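Local coordinates for protein adenosylmethionine-8-amino-7-oxononanoate aminotransferase (Methanocaldococcus jannaschii, PDB 6ZHK) that probably transfers the amino group of S-adenosyl-L-methionine to 8-amino-7-oxononanoate in biotin biosynthesis, as a pyridoxal-phosphate-dependent aminotransferase of class III, at residues M243-D248 against D387-G392; F274-K279 against I438-L443; D262-L267 against P294-L299; K72-A77 against A349-E354; N53-A58 against K422-G427. All coordinates share one frame; numbering follows the deposited sequence.

How the contacts relate
Contact 3 pairs two neighbouring strands of the seven-stranded sheet, 265-268 and 296-299, while contact 5, about 38 Å away between centres, joins strand 54-57 of the four-stranded sheet to the end of helix 415-425. Contact 2 sits between them: Phe274 packs on Leu299 of contact 3 and on Leu353 of contact 4, and Val440 N lies 2.9 Å from Ala58 O of contact 5, a probable hydrogen bond. Contact 1 meets contact 2 through Met243 and Ile438, and both reach the three-stranded sheet 385-391, 394-399, 436-439. Along the chain, contact 5 joins the most distant segments and spans contacts 1, 3 and 4, so remote parts of the sequence close into one body.

Contact 1: residues M243-D248 against D387-G392; sequences MIPYPD and DVRGRG
The guanidinium of Arg391 receives Asp248 OD1 at its edge, almost in plane, and the flat carboxylate lies only 23° from it; water 1 sits at the same rim. The arginine chain, extended from CG to NE (chi3 175°), carries the group out to Asp248. NH2 of Arg391 gives a salt-bridging hydrogen bond of 3.0 Å to Asp248 OD1, with an N-H...O angle of 161°, and a weak one of 2.8 Å to Tyr246 O. Water 1 donates to Asp248 OD2 and accepts from Arg391 NH1, and Arg391 NE bonds to Gly236 O. The guanidinium of Arg389 is approached over one face by Ile244 CG1, 3.8 Å from NH2, while Asp387 lies at its edge: Arg389 NH1 reaches the anti lone pair of Asp387 OD2 at 2.7 Å, and Glu398 is a second acid partner of NH1.

A G1 beta bulge, in which Met243 and Ile244 both face Met238, turns Met243 O toward Arg389, whose CG lies 3.4 Å away. This carbonyl oxygen is buried without a hydrogen-bond partner. The hairpin of strands 237-238 and 244-245 thus meets strand 385-391. An alanine in place of Arg391 would probably leave the Asp248 carboxylate without its cationic mate and Gly236 O without this donor. Pro245 fits between the arginines, its CD 3.8 Å from Arg389 CG and its CB 4.0 Å from Arg391 NE.

Contact 2: residues F274-K279 against I438-L443; sequences FGRTGK and ILVPPL
Polar contact between the segments is carried by Arg276, whose NH1 gives a weak hydrogen bond of 2.9 Å to Pro441 O; its N-H...O angle of 128° shows how far the bond is bent. The stronger partner of NH1 is Asn65 O, and Ser60 OG is a further, weak one. Bends at chi2 (72°) and chi3 (81°) fold the arginine chain so that the guanidinium comes over to the 438-443 segment.

Van der Waals contact supports the same group. Val440 CG1 lies over one face of the guanidinium, 3.5 Å from NE and displaced toward the rim, and the methyl also meets the arginine CD. At the edge, Pro442 CA stands in plane, 3.5 Å from NH1.

Leu443 makes a second set of contacts, methyls against backbone carbonyls. Both lie against one side of the loop backbone: CD1 is 3.5 Å from Phe274 O, and CD2 is 4.0 Å from Gly275 O. Gly275 opens a type I beta turn closed by the hydrogen bond from Gly278 N to Gly275 O, and a beta carbon at Gly275 would lie too near Leu443 CD1.

All touching residues are buried, in the loops after strands 265-268 and 436-439, near the predicted cofactor lysine Lys301. Backbone carbonyls share NH1, so peptide dipoles probably help stabilise the arginine's charge, whereas buried Phe274 O has no hydrogen-bond partner.

Contact 3: residues D262-L267 against P294-L299; sequences DVIFIL and PDILCL
Ile266 pairs with Ile296, and Leu267 with Leu297, in parallel register, as the two strands of the beta-alpha-beta unit strand 265-268, helix 286-291, strand 296-299. The tight part is this ladder: Leu267 N bonds to Ile296 O at 2.9 Å, and Cys298 N to Leu267 O at 2.9 Å. Phe265 O accepts two bonds, from Asp295 N and Ile296 N. Pro294, preceded by a cis peptide, sets its CG 3.7 Å from Leu267 CB, on the side where Leu297 also points; Ile266 and Ile296 share the other face under helix 122-140.

At the looser end, Asp295 is partly exposed, and Ile264 CG2 and Ile296 CG1 stand 4.3 Å apart. An alanine in place of Asp295 would probably leave Phe265 N without its acceptor and Lys293 without its salt-bridge mate. Asp295 CG is anti to its own carbonyl carbon (chi1 -61°), which helps bring OD2, through its anti lone pair, to 2.8 Å from Phe265 N.

Contact 4: residues K72-A77 against A349-E354; sequences KEIIEA and ALATLE
Glu73 and Ile74 meet Ala351 where two helices run nearly antiparallel, their short segments at 155° with axes 8.3 Å apart. The closest backbones are at Ile74 and Ala351, whose CA atoms are 5.1 Å from each other. That spacing is allowed by the single methyl of Ala351, which points into the opposing helix and reaches 3.5 Å from Glu73 O and 3.7 Å from Ile74 CA.

Ala77 CB adds a methyl-to-methyl contact of 3.8 Å with Ala351 CB, one turn after Glu73. The contact thus joins helix 72-82 to helix 343-358 by close packing around the Ala351 methyl, with no hydrogen bond across it.

Beside the alanines, Ile74 reaches across to Thr352: CD1 lies 3.6 Å from OG1. With CG1 anti to the carbonyl carbon (chi1 -53°) and the chain extended beyond it, that terminal methyl is carried to the threonine. The hydroxyl itself bonds back to Ala348 O within its own helix, and the Glu73 carboxylate turns to Arg71. Ile75, facing away from Ala351, packs on Asp83 of the second subunit.

Contact 5: residues N53-A58 against K422-G427; sequences NKYLDA and KLLEKG
Gly427 O accepts the backbone hydrogen bond of Leu56 N at 2.8 Å, with an N-H...O angle of 166°. The donor is nevertheless tilted 31° from the carbonyl plane, so the bond is straight at the hydrogen but tilted out of that plane at the oxygen. The same oxygen lies 3.4 Å from Tyr55 CA in a CA-H...O contact, which gives it a second, weaker neighbour on the strand.

The Tyr55 side chain carries the rest. Its ring presents an edge to the helix end: CE1 comes 3.4 Å from Leu424 O, which lies near the ring plane. The Leu424 side chain crosses that of Tyr55 obliquely, its CD1 3.6 Å from Tyr55 CD1. In Leu424, CG is anti to the backbone N (chi1 -156°), and this rotation helps bring its branch up to the ring. Leu424 O thus meets the ring edge while also accepting the bond from Gly427 N that belongs to the helix end.

Gly427 has positive phi, and the bonds from Gly427 N to Leu424 O and from Ile428 N to Leu423 O close helix 415-425 in a Schellman motif. From there the chain enters strand 428-429, which runs parallel beside strand 54-57, so the glycine marks the turn from a helix into the edge strand of the four-stranded sheet.

Contact 1: residues M243-D248 against D387-G392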
# COMPACT_ATOMS: atom_id res chain seq x y z
N MET A 243 2.12 6.61 -22.44
CA MET A 243 0.78 6.95 -22.82
C MET A 243 0.47 6.43 -24.21
O MET A 243 -0.05 7.16 -25.03
CB MET A 243 0.52 8.48 -22.74
CG MET A 243 0.76 9.02 -21.33
SD MET A 243 -0.49 8.33 -20.19
CE MET A 243 0.45 8.43 -18.65
N ILE A 244 0.73 5.13 -24.44
CA ILE A 244 0.37 4.59 -25.74
C ILE A 244 -1.01 3.95 -25.67
O ILE A 244 -1.25 3.04 -24.90
CB ILE A 244 1.42 3.55 -26.16
CG1 ILE A 244 2.85 4.06 -25.93
CG2 ILE A 244 1.16 3.16 -27.61
CD1 ILE A 244 3.92 2.99 -26.08
N PRO A 245 -1.99 4.37 -26.51
CA PRO A 245 -3.31 3.77 -26.47
C PRO A 245 -3.18 2.33 -26.97
O PRO A 245 -2.37 2.01 -27.85
CB PRO A 245 -4.17 4.57 -27.48
CG PRO A 245 -3.16 5.34 -28.30
CD PRO A 245 -1.85 5.43 -27.52
N TYR A 246 -4.04 1.47 -26.43
CA TYR A 246 -4.34 0.20 -27.08
C TYR A 246 -5.23 0.55 -28.28
O TYR A 246 -6.09 1.42 -28.13
CB TYR A 246 -5.26 -0.60 -26.17
CG TYR A 246 -4.57 -1.25 -25.00
CD1 TYR A 246 -4.01 -0.48 -23.99
CD2 TYR A 246 -4.51 -2.62 -24.87
CE1 TYR A 246 -3.39 -1.06 -22.91
CE2 TYR A 246 -3.91 -3.22 -23.77
CZ TYR A 246 -3.31 -2.43 -22.81
OH TYR A 246 -2.67 -2.94 -21.72
N PRO A 247 -5.09 -0.09 -29.45
CA PRO A 247 -6.01 0.20 -30.56
C PRO A 247 -7.46 -0.06 -30.17
O PRO A 247 -7.74 -0.93 -29.35
CB PRO A 247 -5.60 -0.84 -31.63
CG PRO A 247 -4.17 -1.17 -31.31
CD PRO A 247 -4.08 -1.09 -29.79
N ASP A 248 -8.41 0.63 -30.81
CA ASP A 248 -9.82 0.38 -30.60
C ASP A 248 -10.09 -1.09 -30.95
O ASP A 248 -9.47 -1.62 -31.88
CB ASP A 248 -10.74 1.36 -31.36
CG ASP A 248 -10.81 2.75 -30.72
OD1 ASP A 248 -10.38 2.88 -29.53
OD2 ASP A 248 -11.31 3.69 -31.38
N ASP A 387 5.93 11.58 -32.28
CA ASP A 387 4.58 11.04 -32.16
C ASP A 387 3.85 11.82 -31.08
O ASP A 387 4.43 12.15 -30.05
CB ASP A 387 4.61 9.52 -31.88
CG ASP A 387 3.28 8.79 -31.97
OD1 ASP A 387 2.47 9.11 -32.89
OD2 ASP A 387 3.05 7.88 -31.12
N VAL A 388 2.59 12.15 -31.38
CA VAL A 388 1.64 12.70 -30.43
C VAL A 388 0.48 11.73 -30.33
O VAL A 388 -0.18 11.44 -31.33
CB VAL A 388 1.14 14.12 -30.75
CG1 VAL A 388 0.12 14.60 -29.71
CG2 VAL A 388 2.30 15.10 -30.85
N ARG A 389 0.24 11.19 -29.13
CA ARG A 389 -0.74 10.12 -29.02
C ARG A 389 -1.33 10.11 -27.62
O ARG A 389 -0.74 10.68 -26.71
CB ARG A 389 -0.10 8.77 -29.34
CG ARG A 389 0.71 8.14 -28.22
CD ARG A 389 2.01 8.84 -27.97
NE ARG A 389 2.96 8.12 -27.12
CZ ARG A 389 4.11 7.56 -27.53
NH1 ARG A 389 4.47 7.59 -28.80
NH2 ARG A 389 4.96 7.09 -26.64
N GLY A 390 -2.49 9.46 -27.48
CA GLY A 390 -3.07 9.30 -26.15
C GLY A 390 -4.57 9.09 -26.24
O GLY A 390 -5.11 8.94 -27.34
N ARG A 391 -5.25 9.18 -25.09
CA ARG A 391 -6.70 9.16 -25.05
C ARG A 391 -7.17 10.19 -24.03
O ARG A 391 -6.66 10.23 -22.91
CB ARG A 391 -7.24 7.82 -24.52
CG ARG A 391 -6.97 6.60 -25.37
CD ARG A 391 -7.81 5.44 -24.78
NE ARG A 391 -7.70 4.25 -25.61
CZ ARG A 391 -8.43 4.07 -26.70
NH1 ARG A 391 -9.37 4.95 -27.02
NH2 ARG A 391 -8.29 2.95 -27.40
N GLY A 392 -8.08 11.07 -24.45
CA GLY A 392 -8.61 12.12 -23.57
C GLY A 392 -7.50 13.02 -23.00
O GLY A 392 -6.69 13.57 -23.75
O HOH W 1 -11.30 6.14 -29.33

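Contact 2: residues F274-K279 against I438-L443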
# COMPACT_ATOMS: atom_id res chain seq x y z
N PHE A 274 -12.00 7.23 -13.39
CA PHE A 274 -12.46 8.52 -12.92
C PHE A 274 -12.19 9.62 -13.92
O PHE A 274 -11.77 10.71 -13.55
CB PHE A 274 -11.89 8.79 -11.53
CG PHE A 274 -12.40 7.75 -10.58
CD1 PHE A 274 -13.70 7.77 -10.12
CD2 PHE A 274 -11.60 6.66 -10.27
CE1 PHE A 274 -14.21 6.77 -9.30
CE2 PHE A 274 -12.08 5.67 -9.43
CZ PHE A 274 -13.36 5.74 -8.94
N GLY A 275 -12.44 9.31 -15.20
CA GLY A 275 -12.61 10.33 -16.23
C GLY A 275 -11.38 10.64 -17.10
O GLY A 275 -11.56 11.33 -18.10
N ARG A 276 -10.14 10.19 -16.74
CA ARG A 276 -8.97 10.68 -17.46
C ARG A 276 -9.02 10.42 -18.98
O ARG A 276 -8.52 11.23 -19.74
CB ARG A 276 -7.65 10.21 -16.83
CG ARG A 276 -6.49 11.18 -17.01
CD ARG A 276 -6.71 12.41 -16.14
NE ARG A 276 -6.27 12.04 -14.77
CZ ARG A 276 -5.93 12.90 -13.82
NH1 ARG A 276 -6.08 14.18 -14.05
NH2 ARG A 276 -5.54 12.50 -12.62
N THR A 277 -9.59 9.29 -19.44
CA THR A 277 -9.59 8.99 -20.88
C THR A 277 -10.75 9.64 -21.61
O THR A 277 -10.82 9.56 -22.82
CB THR A 277 -9.67 7.49 -21.20
OG1 THR A 277 -10.94 7.02 -20.75
CG2 THR A 277 -8.58 6.69 -20.52
N GLY A 278 -11.69 10.24 -20.85
CA GLY A 278 -12.84 10.92 -21.43
C GLY A 278 -14.13 10.22 -21.04
O GLY A 278 -15.20 10.77 -21.20
N LYS A 279 -14.02 8.98 -20.55
CA LYS A 279 -15.18 8.28 -20.01
C LYS A 279 -14.94 8.05 -18.52
O LYS A 279 -13.78 8.06 -18.12
CB LYS A 279 -15.19 6.87 -20.58
CG LYS A 279 -15.66 6.74 -22.01
CD LYS A 279 -15.78 5.26 -22.29
CE LYS A 279 -15.52 4.90 -23.72
NZ LYS A 279 -16.25 3.64 -24.01
N ILE A 438 4.97 13.74 -20.85
CA ILE A 438 3.69 13.22 -20.39
C ILE A 438 2.81 14.42 -20.02
O ILE A 438 3.24 15.30 -19.27
CB ILE A 438 3.88 12.31 -19.15
CG1 ILE A 438 4.84 11.12 -19.35
CG2 ILE A 438 2.50 11.89 -18.60
CD1 ILE A 438 4.38 10.05 -20.33
N LEU A 439 1.58 14.46 -20.53
CA LEU A 439 0.57 15.42 -20.10
C LEU A 439 -0.63 14.64 -19.57
O LEU A 439 -1.30 13.94 -20.33
CB LEU A 439 0.11 16.21 -21.34
CG LEU A 439 1.20 17.06 -22.02
CD1 LEU A 439 0.58 17.87 -23.17
CD2 LEU A 439 1.93 17.98 -21.02
N VAL A 440 -0.87 14.78 -18.26
CA VAL A 440 -2.07 14.21 -17.65
C VAL A 440 -2.65 15.32 -16.79
O VAL A 440 -2.40 15.38 -15.59
CB VAL A 440 -1.77 12.91 -16.84
CG1 VAL A 440 -3.06 12.31 -16.17
CG2 VAL A 440 -1.13 11.91 -17.77
N PRO A 441 -3.35 16.30 -17.41
CA PRO A 441 -3.79 17.48 -16.68
C PRO A 441 -5.03 17.13 -15.85
O PRO A 441 -5.74 16.17 -16.15
CB PRO A 441 -4.16 18.47 -17.81
CG PRO A 441 -4.56 17.58 -18.96
CD PRO A 441 -3.68 16.35 -18.84
N PRO A 442 -5.34 17.92 -14.80
CA PRO A 442 -6.53 17.66 -13.99
C PRO A 442 -7.76 17.84 -14.88
O PRO A 442 -7.69 18.56 -15.88
CB PRO A 442 -6.52 18.70 -12.87
CG PRO A 442 -5.33 19.63 -13.17
CD PRO A 442 -4.52 19.04 -14.31
N LEU A 443 -8.86 17.18 -14.50
CA LEU A 443 -10.13 17.35 -15.19
C LEU A 443 -10.60 18.80 -15.08
O LEU A 443 -11.38 19.27 -15.92
CB LEU A 443 -11.18 16.46 -14.51
CG LEU A 443 -10.85 14.95 -14.45
CD1 LEU A 443 -12.04 14.20 -13.91
CD2 LEU A 443 -10.46 14.39 -15.82

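Contact 3: residues D262-L267 against P294-L299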
# COMPACT_ATOMS: atom_id res chain seq x y z
N ASP A 262 -12.45 -19.39 -20.74
CA ASP A 262 -12.56 -19.67 -19.33
C ASP A 262 -11.34 -19.13 -18.59
O ASP A 262 -10.83 -19.82 -17.72
CB ASP A 262 -12.73 -21.17 -19.03
CG ASP A 262 -13.07 -21.47 -17.57
OD1 ASP A 262 -13.79 -20.67 -16.91
OD2 ASP A 262 -12.55 -22.51 -17.08
N VAL A 263 -10.89 -17.92 -18.96
CA VAL A 263 -9.83 -17.25 -18.21
C VAL A 263 -10.35 -15.95 -17.57
O VAL A 263 -11.02 -15.18 -18.22
CB VAL A 263 -8.60 -16.98 -19.09
CG1 VAL A 263 -7.49 -16.17 -18.36
CG2 VAL A 263 -8.07 -18.25 -19.76
N ILE A 264 -9.97 -15.66 -16.31
CA ILE A 264 -10.29 -14.37 -15.65
C ILE A 264 -9.55 -13.23 -16.36
O ILE A 264 -8.35 -13.32 -16.69
CB ILE A 264 -9.92 -14.41 -14.15
CG1 ILE A 264 -11.03 -15.08 -13.33
CG2 ILE A 264 -9.69 -12.98 -13.62
CD1 ILE A 264 -10.57 -15.43 -11.91
N PHE A 265 -10.30 -12.12 -16.59
CA PHE A 265 -9.70 -10.94 -17.20
C PHE A 265 -9.69 -9.84 -16.15
O PHE A 265 -10.74 -9.48 -15.60
CB PHE A 265 -10.50 -10.48 -18.44
CG PHE A 265 -9.95 -9.24 -19.12
CD1 PHE A 265 -8.57 -9.01 -19.20
CD2 PHE A 265 -10.79 -8.31 -19.70
CE1 PHE A 265 -8.06 -7.88 -19.82
CE2 PHE A 265 -10.28 -7.15 -20.32
CZ PHE A 265 -8.92 -6.95 -20.38
N ILE A 266 -8.47 -9.32 -15.82
CA ILE A 266 -8.31 -8.26 -14.87
C ILE A 266 -8.02 -6.99 -15.62
O ILE A 266 -7.09 -6.98 -16.41
CB ILE A 266 -7.12 -8.60 -13.94
CG1 ILE A 266 -7.36 -9.96 -13.26
CG2 ILE A 266 -6.94 -7.42 -12.98
CD1 ILE A 266 -6.22 -10.29 -12.22
N LEU A 267 -8.78 -5.92 -15.38
CA LEU A 267 -8.46 -4.65 -16.04
C LEU A 267 -7.97 -3.70 -14.96
O LEU A 267 -8.65 -3.44 -13.95
CB LEU A 267 -9.69 -4.09 -16.75
CG LEU A 267 -9.43 -2.97 -17.76
CD1 LEU A 267 -8.70 -3.54 -18.96
CD2 LEU A 267 -10.78 -2.32 -18.20
N PRO A 294 -14.36 -6.55 -17.60
CA PRO A 294 -13.52 -7.55 -16.97
C PRO A 294 -14.19 -8.22 -15.78
O PRO A 294 -15.10 -7.67 -15.19
CB PRO A 294 -12.38 -6.68 -16.40
CG PRO A 294 -13.08 -5.38 -16.00
CD PRO A 294 -14.04 -5.19 -17.20
N ASP A 295 -13.61 -9.35 -15.35
CA ASP A 295 -14.05 -10.05 -14.15
C ASP A 295 -13.59 -9.33 -12.91
O ASP A 295 -14.28 -9.36 -11.88
CB ASP A 295 -13.44 -11.46 -14.12
CG ASP A 295 -13.91 -12.23 -15.33
OD1 ASP A 295 -15.11 -12.62 -15.30
OD2 ASP A 295 -13.12 -12.35 -16.29
N ILE A 296 -12.47 -8.65 -13.02
CA ILE A 296 -11.95 -7.91 -11.88
C ILE A 296 -11.43 -6.58 -12.42
O ILE A 296 -10.77 -6.56 -13.43
CB ILE A 296 -10.79 -8.67 -11.18
CG1 ILE A 296 -11.16 -10.11 -10.81
CG2 ILE A 296 -10.26 -7.88 -10.00
CD1 ILE A 296 -10.05 -10.78 -9.95
N LEU A 297 -11.76 -5.49 -11.74
CA LEU A 297 -11.44 -4.10 -12.08
C LEU A 297 -10.62 -3.54 -10.92
O LEU A 297 -11.11 -3.55 -9.80
CB LEU A 297 -12.74 -3.31 -12.23
CG LEU A 297 -12.55 -1.78 -12.44
CD1 LEU A 297 -11.79 -1.56 -13.77
CD2 LEU A 297 -13.90 -1.05 -12.42
N CYS A 298 -9.43 -2.95 -11.21
CA CYS A 298 -8.61 -2.33 -10.18
C CYS A 298 -8.69 -0.80 -10.33
O CYS A 298 -8.59 -0.31 -11.44
CB CYS A 298 -7.16 -2.74 -10.32
SG CYS A 298 -7.03 -4.55 -10.15
N LEU A 299 -8.92 -0.08 -9.22
CA LEU A 299 -9.04 1.39 -9.20
C LEU A 299 -8.09 1.96 -8.15
O LEU A 299 -7.68 1.30 -7.21
CB LEU A 299 -10.46 1.75 -8.80
CG LEU A 299 -11.56 1.18 -9.71
CD1 LEU A 299 -12.94 1.54 -9.19
CD2 LEU A 299 -11.36 1.72 -11.12

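Contact 4: residues K72-A77 against A349-E354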
# COMPACT_ATOMS: atom_id res chain seq x y z
N LYS A 72 -12.98 22.37 -2.22
CA LYS A 72 -13.51 22.47 -0.86
C LYS A 72 -14.29 21.24 -0.41
O LYS A 72 -14.16 20.85 0.75
CB LYS A 72 -14.42 23.71 -0.68
CG LYS A 72 -13.67 25.04 -0.71
N GLU A 73 -15.07 20.63 -1.32
CA GLU A 73 -15.92 19.51 -0.90
C GLU A 73 -15.07 18.36 -0.36
O GLU A 73 -15.48 17.65 0.58
CB GLU A 73 -16.71 18.95 -2.09
CG GLU A 73 -17.73 19.92 -2.69
CD GLU A 73 -17.19 20.73 -3.85
OE1 GLU A 73 -16.02 21.09 -3.83
OE2 GLU A 73 -17.95 20.97 -4.80
N ILE A 74 -13.91 18.12 -1.00
CA ILE A 74 -13.09 16.99 -0.62
C ILE A 74 -12.40 17.33 0.70
O ILE A 74 -12.35 16.50 1.61
CB ILE A 74 -12.07 16.63 -1.73
CG1 ILE A 74 -12.76 16.46 -3.09
CG2 ILE A 74 -11.33 15.36 -1.37
CD1 ILE A 74 -11.74 16.19 -4.21
N ILE A 75 -11.78 18.52 0.74
CA ILE A 75 -11.11 18.96 1.97
C ILE A 75 -12.10 18.95 3.13
O ILE A 75 -11.84 18.40 4.21
CB ILE A 75 -10.42 20.35 1.76
CG1 ILE A 75 -9.18 20.27 0.87
CG2 ILE A 75 -10.06 21.04 3.09
CD1 ILE A 75 -8.85 21.62 0.26
N GLU A 76 -13.30 19.49 2.92
CA GLU A 76 -14.30 19.51 4.00
C GLU A 76 -14.76 18.10 4.42
O GLU A 76 -15.04 17.87 5.59
CB GLU A 76 -15.44 20.50 3.67
CG GLU A 76 -14.94 21.98 3.69
CD GLU A 76 -14.18 22.45 4.95
OE1 GLU A 76 -14.72 22.22 6.05
OE2 GLU A 76 -13.05 23.05 4.83
N ALA A 77 -14.87 17.18 3.47
CA ALA A 77 -15.23 15.79 3.78
C ALA A 77 -14.20 15.15 4.69
O ALA A 77 -14.54 14.47 5.67
CB ALA A 77 -15.43 14.99 2.54
N ALA A 349 -13.06 9.94 -1.10
CA ALA A 349 -13.63 9.36 -2.30
C ALA A 349 -15.12 9.67 -2.43
O ALA A 349 -15.61 9.84 -3.55
CB ALA A 349 -13.42 7.85 -2.35
N LEU A 350 -15.86 9.62 -1.31
CA LEU A 350 -17.28 9.95 -1.33
C LEU A 350 -17.47 11.35 -1.89
O LEU A 350 -18.32 11.54 -2.77
CB LEU A 350 -17.88 9.84 0.08
CG LEU A 350 -18.18 8.42 0.54
CD1 LEU A 350 -18.52 8.39 2.04
CD2 LEU A 350 -19.35 7.81 -0.25
N ALA A 351 -16.66 12.31 -1.38
CA ALA A 351 -16.78 13.67 -1.89
C ALA A 351 -16.48 13.73 -3.39
O ALA A 351 -17.17 14.44 -4.13
CB ALA A 351 -15.89 14.66 -1.17
N THR A 352 -15.44 12.98 -3.80
CA THR A 352 -15.04 12.94 -5.19
C THR A 352 -16.22 12.51 -6.06
O THR A 352 -16.51 13.17 -7.09
CB THR A 352 -13.76 12.14 -5.43
OG1 THR A 352 -12.74 12.78 -4.67
CG2 THR A 352 -13.27 12.14 -6.87
N LEU A 353 -16.86 11.39 -5.69
CA LEU A 353 -17.91 10.87 -6.55
C LEU A 353 -19.07 11.85 -6.59
O LEU A 353 -19.77 11.96 -7.61
CB LEU A 353 -18.42 9.52 -6.06
CG LEU A 353 -17.44 8.37 -6.29
CD1 LEU A 353 -17.89 7.11 -5.55
CD2 LEU A 353 -17.29 8.14 -7.77
N GLU A 354 -19.30 12.50 -5.46
CA GLU A 354 -20.38 13.49 -5.39
C GLU A 354 -20.15 14.65 -6.35
O GLU A 354 -21.11 15.09 -7.01
CB GLU A 354 -20.56 13.99 -3.95
CG GLU A 354 -21.59 13.22 -3.15
CD GLU A 354 -21.40 13.27 -1.63
OE1 GLU A 354 -20.70 14.19 -1.14
OE2 GLU A 354 -21.94 12.36 -0.94

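Contact 5: residues N53-A58 against K422-G427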
# COMPACT_ATOMS: atom_id res chain seq x y z
N ASN A 53 6.30 30.55 -5.74
CA ASN A 53 6.11 30.41 -7.18
C ASN A 53 5.02 29.37 -7.49
O ASN A 53 4.91 28.35 -6.83
CB ASN A 53 7.44 29.99 -7.79
CG ASN A 53 8.48 31.07 -7.64
OD1 ASN A 53 8.18 32.24 -7.84
ND2 ASN A 53 9.66 30.71 -7.18
N LYS A 54 4.25 29.60 -8.56
CA LYS A 54 3.15 28.73 -8.92
C LYS A 54 3.47 27.98 -10.23
O LYS A 54 4.10 28.53 -11.17
CB LYS A 54 1.89 29.58 -9.18
CG LYS A 54 1.35 30.38 -8.00
CD LYS A 54 0.10 31.23 -8.40
CE LYS A 54 -0.61 31.98 -7.29
NZ LYS A 54 0.35 32.79 -6.51
N TYR A 55 3.09 26.69 -10.25
CA TYR A 55 3.34 25.79 -11.36
C TYR A 55 2.07 25.04 -11.72
O TYR A 55 1.45 24.45 -10.84
CB TYR A 55 4.46 24.83 -10.98
CG TYR A 55 5.73 25.58 -10.66
CD1 TYR A 55 6.60 25.96 -11.68
CD2 TYR A 55 6.05 25.90 -9.35
CE1 TYR A 55 7.75 26.70 -11.41
CE2 TYR A 55 7.23 26.59 -9.07
CZ TYR A 55 8.08 26.96 -10.09
OH TYR A 55 9.23 27.67 -9.84
N LEU A 56 1.63 25.14 -12.98
CA LEU A 56 0.47 24.37 -13.40
C LEU A 56 0.79 22.88 -13.26
O LEU A 56 1.79 22.41 -13.80
CB LEU A 56 0.20 24.72 -14.87
CG LEU A 56 -1.01 24.06 -15.53
CD1 LEU A 56 -2.30 24.51 -14.86
CD2 LEU A 56 -1.05 24.51 -16.98
N ASP A 57 -0.11 22.13 -12.64
CA ASP A 57 0.17 20.71 -12.39
C ASP A 57 -0.23 19.88 -13.62
O ASP A 57 -1.29 19.25 -13.66
CB ASP A 57 -0.58 20.29 -11.14
CG ASP A 57 -0.18 18.91 -10.59
OD1 ASP A 57 0.61 18.19 -11.26
OD2 ASP A 57 -0.70 18.59 -9.53
N ALA A 58 0.63 19.89 -14.62
CA ALA A 58 0.28 19.40 -15.95
C ALA A 58 0.31 17.86 -15.95
O ALA A 58 -0.23 17.29 -16.89
CB ALA A 58 1.26 19.98 -16.96
N LYS A 422 12.57 23.67 -19.36
CA LYS A 422 12.02 24.84 -20.04
C LYS A 422 10.58 25.08 -19.65
O LYS A 422 10.14 26.21 -19.52
CB LYS A 422 12.14 24.74 -21.57
CG LYS A 422 13.54 24.54 -22.14
CD LYS A 422 14.52 25.69 -21.76
CE LYS A 422 15.93 25.40 -22.25
NZ LYS A 422 16.84 26.53 -21.97
N LEU A 423 9.80 24.00 -19.47
CA LEU A 423 8.42 24.18 -19.04
C LEU A 423 8.39 24.75 -17.63
O LEU A 423 7.50 25.52 -17.32
CB LEU A 423 7.70 22.82 -19.11
CG LEU A 423 7.23 22.38 -20.49
CD1 LEU A 423 6.62 20.97 -20.37
CD2 LEU A 423 6.17 23.35 -21.03
N LEU A 424 9.34 24.36 -16.77
CA LEU A 424 9.31 24.85 -15.41
C LEU A 424 9.52 26.37 -15.39
O LEU A 424 8.88 27.09 -14.60
CB LEU A 424 10.35 24.11 -14.54
CG LEU A 424 10.06 24.11 -13.05
CD1 LEU A 424 8.82 23.30 -12.69
CD2 LEU A 424 11.27 23.71 -12.20
N GLU A 425 10.39 26.87 -16.30
CA GLU A 425 10.59 28.32 -16.43
C GLU A 425 9.30 29.04 -16.84
O GLU A 425 9.15 30.24 -16.58
CB GLU A 425 11.66 28.63 -17.48
CG GLU A 425 13.06 28.18 -17.10
CD GLU A 425 14.03 28.17 -18.28
OE1 GLU A 425 13.62 28.49 -19.45
OE2 GLU A 425 15.20 27.87 -18.03
N LYS A 426 8.41 28.34 -17.56
CA LYS A 426 7.15 28.91 -18.01
C LYS A 426 6.03 28.63 -17.01
O LYS A 426 4.88 28.86 -17.34
CB LYS A 426 6.80 28.40 -19.42
CG LYS A 426 7.91 28.58 -20.45
CD LYS A 426 7.66 27.86 -21.75
CE LYS A 426 8.83 27.94 -22.71
NZ LYS A 426 9.15 29.37 -22.94
N GLY A 427 6.37 28.20 -15.79
CA GLY A 427 5.33 28.06 -14.76
C GLY A 427 4.50 26.77 -14.93
O GLY A 427 3.33 26.76 -14.57